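Long-range contact in m3DLH protein (Halieaceae bacterium, PDB 7JKA), which is a dienelactone hydrolase family enzyme of the alpha/beta-hydrolase fold that probably opens dienelactone rings by hydrolysis: residues A[42-55]-A[70-84]. Residues are numbered along the deposited sequence; the frame is centred on the assembly and turned at random.
Sequences CPGVVVFPEAFGLN and YAALAADLHGDGRLI
Strands 42-48 and 71-74 are the parallel pair of a beta-alpha-beta unit in the alpha/beta-hydrolase sheet, and the loops that follow their C-terminal ends stay together. Five backbone hydrogen bonds join the two strands, from A71 N to P43 O (2.9 Å) through to V47 O, whose donor A75 N lies just beyond strand 71-74. A72 CB meets V47 CG2 on the face that helix 56-67 covers. Past the strands, L77 and P49 meet tip to tip, CG to CG at 3.6 Å, and L77 CD1 reaches on to E50 O. L54, in the conformer described, has CG opposite its own N (chi1 176°) and lays CD1 against A74 CB. H78 ties the loops: its NE2 gives a hydrogen bond to A51 O (2.7 Å), which lies in the imidazole plane although NE2 stands above the carbonyl plane. I84 CD1 and L77 CB cover opposite faces of that ring, and ND1 is hydrogen-bonded to R93 NE, so both nitrogens fix its rotation. With an alanine here, A51 O would probably lose this donor and a gap would be likely between I84 and L77. Beside it, I84 N binds F52 O (2.7 Å), and a water links L54 N, D76 OD1 and R82 O. H78 N closes an Asx turn onto D76 OD1, and G79 N reaches the same oxygen from the same face. Helix 56-67 packs over V45, V47 and Y70; on the other face V46, F48 and A75 meet helix 101-116, while strands 27-35 and 126-131 extend the sheet beyond 71-74 and 42-48 respectively.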
loop_
_atom_site.group_PDB
_atom_site.type_symbol
_atom_site.label_atom_id
_atom_site.label_comp_id
_atom_site.label_asym_id
_atom_site.label_seq_id
_atom_site.Cartn_x
_atom_site.Cartn_y
_atom_site.Cartn_z
ATOM N N CYS A 42 -13.969 10.570 -8.562
ATOM C CA CYS A 42 -13.621 9.184 -8.809
ATOM C C CYS A 42 -13.034 8.545 -7.558
ATOM O O CYS A 42 -12.645 9.239 -6.612
ATOM C CB CYS A 42 -12.622 9.084 -9.966
ATOM S SG CYS A 42 -11.095 9.857 -9.578
ATOM N N PRO A 43 -12.958 7.218 -7.517
ATOM C CA PRO A 43 -12.357 6.565 -6.355
ATOM C C PRO A 43 -10.921 7.013 -6.168
ATOM O O PRO A 43 -10.187 7.247 -7.131
ATOM C CB PRO A 43 -12.434 5.076 -6.710
ATOM C CG PRO A 43 -13.570 5.009 -7.680
ATOM C CD PRO A 43 -13.452 6.240 -8.501
ATOM N N GLY A 44 -10.531 7.142 -4.913
ATOM C CA GLY A 44 -9.172 7.501 -4.552
ATOM C C GLY A 44 -8.433 6.282 -4.032
ATOM O O GLY A 44 -8.996 5.463 -3.290
ATOM N N VAL A 45 -7.158 6.182 -4.386
ATOM C CA VAL A 45 -6.311 5.094 -3.908
ATOM C C VAL A 45 -5.026 5.704 -3.372
ATOM O O VAL A 45 -4.337 6.434 -4.098
ATOM C CB VAL A 45 -6.003 4.064 -5.021
ATOM C CG1 VAL A 45 -5.168 2.887 -4.447
ATOM C CG2 VAL A 45 -7.282 3.553 -5.687
ATOM N N VAL A 46 -4.716 5.432 -2.099
ATOM C CA VAL A 46 -3.380 5.729 -1.590
ATOM C C VAL A 46 -2.457 4.598 -1.995
ATOM O O VAL A 46 -2.806 3.413 -1.893
ATOM C CB VAL A 46 -3.364 5.903 -0.065
ATOM C CG1 VAL A 46 -1.928 6.253 0.395
ATOM C CG2 VAL A 46 -4.334 6.946 0.362
ATOM N N VAL A 47 -1.272 4.958 -2.463
ATOM C CA VAL A 47 -0.264 3.980 -2.860
ATOM C C VAL A 47 0.935 4.139 -1.928
ATOM O O VAL A 47 1.666 5.140 -2.002
ATOM C CB VAL A 47 0.162 4.167 -4.320
ATOM C CG1 VAL A 47 1.191 3.125 -4.735
ATOM C CG2 VAL A 47 -1.074 4.149 -5.290
ATOM N N PHE A 48 1.168 3.135 -1.072
ATOM C CA PHE A 48 2.341 3.186 -0.215
ATOM C C PHE A 48 3.481 2.422 -0.864
ATOM O O PHE A 48 3.297 1.264 -1.288
ATOM C CB PHE A 48 2.031 2.610 1.162
ATOM C CG PHE A 48 1.075 3.452 1.959
ATOM C CD1 PHE A 48 1.493 4.670 2.490
ATOM C CD2 PHE A 48 -0.243 3.051 2.137
ATOM C CE1 PHE A 48 0.597 5.460 3.218
ATOM C CE2 PHE A 48 -1.146 3.836 2.857
ATOM C CZ PHE A 48 -0.734 5.036 3.389
ATOM N N PRO A 49 4.644 3.038 -0.980
ATOM C CA PRO A 49 5.763 2.422 -1.694
ATOM C C PRO A 49 6.485 1.396 -0.826
ATOM O O PRO A 49 6.218 1.236 0.366
ATOM C CB PRO A 49 6.682 3.626 -1.959
ATOM C CG PRO A 49 6.503 4.452 -0.664
ATOM C CD PRO A 49 5.007 4.352 -0.410
ATOM N N GLU A 50 7.445 0.698 -1.445
ATOM C CA GLU A 50 8.420 -0.063 -0.673
ATOM C C GLU A 50 9.157 0.840 0.319
ATOM O O GLU A 50 9.067 2.072 0.203
ATOM C CB GLU A 50 9.406 -0.757 -1.614
ATOM C CG GLU A 50 8.774 -1.894 -2.420
ATOM C CD GLU A 50 9.831 -2.791 -3.037
ATOM O OE1 GLU A 50 10.765 -2.269 -3.673
ATOM O OE2 GLU A 50 9.748 -4.023 -2.883
ATOM N N ALA A 51 9.858 0.256 1.303
ATOM C CA ALA A 51 10.443 1.059 2.379
ATOM C C ALA A 51 11.553 1.976 1.902
ATOM O O ALA A 51 11.945 2.878 2.653
ATOM C CB ALA A 51 10.971 0.167 3.508
ATOM N N PHE A 52 12.065 1.788 0.677
ATOM C CA PHE A 52 12.958 2.790 0.103
ATOM C C PHE A 52 12.336 4.182 0.149
ATOM O O PHE A 52 13.053 5.172 0.297
ATOM C CB PHE A 52 13.287 2.448 -1.348
ATOM C CG PHE A 52 13.855 1.083 -1.534
ATOM C CD1 PHE A 52 15.117 0.784 -1.066
ATOM C CD2 PHE A 52 13.125 0.108 -2.196
ATOM C CE1 PHE A 52 15.653 -0.486 -1.241
ATOM C CE2 PHE A 52 13.647 -1.156 -2.374
ATOM C CZ PHE A 52 14.915 -1.454 -1.896
ATOM N N GLY A 53 11.023 4.275 0.001
ATOM C CA GLY A 53 10.300 5.529 -0.078
ATOM C C GLY A 53 9.657 5.727 -1.436
ATOM O O GLY A 53 9.647 4.840 -2.292
ATOM N N LEU A 54 9.118 6.926 -1.631
ATOM C CA LEU A 54 8.400 7.235 -2.864
ATOM C C LEU A 54 9.377 7.208 -4.032
ATOM O O LEU A 54 10.180 8.125 -4.208
ATOM C CB LEU A 54 7.709 8.587 -2.731
ATOM C CG LEU A 54 6.980 9.101 -3.970
ATOM C CD1 LEU A 54 6.200 7.969 -4.595
ATOM C CD2 LEU A 54 6.060 10.246 -3.578
ATOM N N ASN A 55 9.321 6.148 -4.830
ATOM C CA ASN A 55 10.260 5.951 -5.927
ATOM C C ASN A 55 9.513 5.760 -7.245
ATOM O O ASN A 55 8.278 5.813 -7.285
ATOM C CB ASN A 55 11.177 4.762 -5.622
ATOM C CG ASN A 55 10.413 3.483 -5.307
ATOM O OD1 ASN A 55 9.195 3.382 -5.524
ATOM N ND2 ASN A 55 11.142 2.484 -4.801
ATOM N N TYR A 70 -8.976 6.005 -11.604
ATOM C CA TYR A 70 -8.876 6.386 -10.201
ATOM C C TYR A 70 -8.020 7.646 -10.063
ATOM O O TYR A 70 -7.352 8.072 -10.999
ATOM C CB TYR A 70 -8.283 5.253 -9.369
ATOM C CG TYR A 70 -8.978 3.926 -9.564
ATOM C CD1 TYR A 70 -10.362 3.847 -9.623
ATOM C CD2 TYR A 70 -8.248 2.769 -9.707
ATOM C CE1 TYR A 70 -10.989 2.651 -9.799
ATOM C CE2 TYR A 70 -8.870 1.558 -9.890
ATOM C CZ TYR A 70 -10.234 1.510 -9.926
ATOM O OH TYR A 70 -10.882 0.311 -10.107
ATOM N N ALA A 71 -8.053 8.239 -8.872
ATOM C CA ALA A 71 -7.114 9.277 -8.461
ATOM C C ALA A 71 -6.228 8.648 -7.409
ATOM O O ALA A 71 -6.734 8.203 -6.382
ATOM C CB ALA A 71 -7.843 10.495 -7.883
ATOM N N ALA A 72 -4.924 8.575 -7.675
ATOM C CA ALA A 72 -4.015 7.792 -6.861
ATOM C C ALA A 72 -2.931 8.699 -6.297
ATOM O O ALA A 72 -2.243 9.394 -7.050
ATOM C CB ALA A 72 -3.419 6.654 -7.700
ATOM N N LEU A 73 -2.761 8.670 -4.970
ATOM C CA LEU A 73 -1.708 9.434 -4.307
ATOM C C LEU A 73 -0.562 8.489 -3.974
ATOM O O LEU A 73 -0.702 7.620 -3.105
ATOM C CB LEU A 73 -2.236 10.102 -3.042
ATOM C CG LEU A 73 -1.182 10.950 -2.309
ATOM C CD1 LEU A 73 -0.936 12.226 -3.077
ATOM C CD2 LEU A 73 -1.618 11.286 -0.886
ATOM N N ALA A 74 0.564 8.662 -4.650
ATOM C CA ALA A 74 1.793 7.991 -4.243
ATOM C C ALA A 74 2.328 8.692 -2.993
ATOM O O ALA A 74 2.640 9.889 -3.031
ATOM C CB ALA A 74 2.798 8.030 -5.392
ATOM N N ALA A 75 2.433 7.958 -1.896
ATOM C CA ALA A 75 2.734 8.531 -0.594
ATOM C C ALA A 75 4.226 8.536 -0.281
ATOM O O ALA A 75 4.990 7.669 -0.720
ATOM C CB ALA A 75 2.021 7.757 0.514
ATOM N N ASP A 76 4.615 9.506 0.539
ATOM C CA ASP A 76 5.982 9.663 1.029
ATOM C C ASP A 76 6.079 9.005 2.409
ATOM O O ASP A 76 5.344 9.388 3.320
ATOM C CB ASP A 76 6.260 11.170 1.072
ATOM C CG ASP A 76 7.602 11.549 1.692
ATOM O OD1 ASP A 76 8.425 10.678 2.036
ATOM O OD2 ASP A 76 7.823 12.774 1.809
ATOM N N LEU A 77 6.981 8.019 2.571
ATOM C CA LEU A 77 7.081 7.331 3.854
ATOM C C LEU A 77 7.976 8.037 4.854
ATOM O O LEU A 77 7.890 7.738 6.054
ATOM C CB LEU A 77 7.636 5.917 3.673
ATOM C CG LEU A 77 6.751 4.926 2.917
ATOM C CD1 LEU A 77 7.505 3.613 2.757
ATOM C CD2 LEU A 77 5.419 4.721 3.665
ATOM N N HIS A 78 8.864 8.924 4.403
ATOM C CA HIS A 78 9.983 9.352 5.236
ATOM C C HIS A 78 10.022 10.835 5.512
ATOM O O HIS A 78 10.609 11.252 6.526
ATOM C CB HIS A 78 11.309 8.954 4.581
ATOM C CG HIS A 78 11.374 7.501 4.259
ATOM N ND1 HIS A 78 11.045 6.526 5.177
ATOM C CD2 HIS A 78 11.704 6.850 3.117
ATOM C CE1 HIS A 78 11.173 5.335 4.618
ATOM N NE2 HIS A 78 11.586 5.505 3.372
ATOM N N GLY A 79 9.442 11.630 4.649
ATOM C CA GLY A 79 9.453 13.070 4.759
ATOM C C GLY A 79 10.334 13.684 3.692
ATOM O O GLY A 79 11.377 13.134 3.317
ATOM N N ASP A 80 9.923 14.858 3.219
ATOM C CA ASP A 80 10.652 15.638 2.221
ATOM C C ASP A 80 10.955 14.816 0.974
ATOM O O ASP A 80 11.929 15.099 0.264
ATOM C CB ASP A 80 11.940 16.208 2.819
ATOM C CG ASP A 80 11.668 17.199 3.935
ATOM O OD1 ASP A 80 10.752 18.029 3.779
ATOM O OD2 ASP A 80 12.398 17.158 4.942
ATOM N N GLY A 81 10.140 13.796 0.717
ATOM C CA GLY A 81 10.345 12.952 -0.448
ATOM C C GLY A 81 11.594 12.106 -0.385
ATOM O O GLY A 81 12.056 11.618 -1.420
ATOM N N ARG A 82 12.140 11.892 0.805
ATOM C CA ARG A 82 13.445 11.256 0.921
ATOM C C ARG A 82 13.369 9.798 0.475
ATOM O O ARG A 82 12.379 9.096 0.724
ATOM C CB ARG A 82 13.964 11.369 2.361
ATOM C CG ARG A 82 14.600 12.745 2.685
ATOM C CD ARG A 82 15.113 12.896 4.161
ATOM N NE ARG A 82 14.028 12.857 5.162
ATOM C CZ ARG A 82 13.427 13.943 5.656
ATOM N NH1 ARG A 82 12.448 13.838 6.559
ATOM N NH2 ARG A 82 13.807 15.147 5.249
ATOM N N LEU A 83 14.432 9.338 -0.186
ATOM C CA LEU A 83 14.482 8.002 -0.771
ATOM C C LEU A 83 15.728 7.292 -0.261
ATOM O O LEU A 83 16.846 7.641 -0.655
ATOM C CB LEU A 83 14.476 8.084 -2.304
ATOM C CG LEU A 83 14.467 6.806 -3.145
ATOM C CD1 LEU A 83 13.221 5.980 -2.862
ATOM C CD2 LEU A 83 14.548 7.144 -4.619
ATOM N N ILE A 84 15.531 6.298 0.607
ATOM C CA ILE A 84 16.631 5.544 1.196
ATOM C C ILE A 84 17.289 4.708 0.106
ATOM O O ILE A 84 16.625 3.898 -0.553
ATOM C CB ILE A 84 16.134 4.663 2.353
ATOM C CG1 ILE A 84 15.495 5.520 3.456
ATOM C CG2 ILE A 84 17.266 3.802 2.905
ATOM C CD1 ILE A 84 14.980 4.719 4.658
HETATM O O HOH W 1 9.632 8.728 0.647
HETATM O O HOH W 2 10.233 10.941 -3.446
#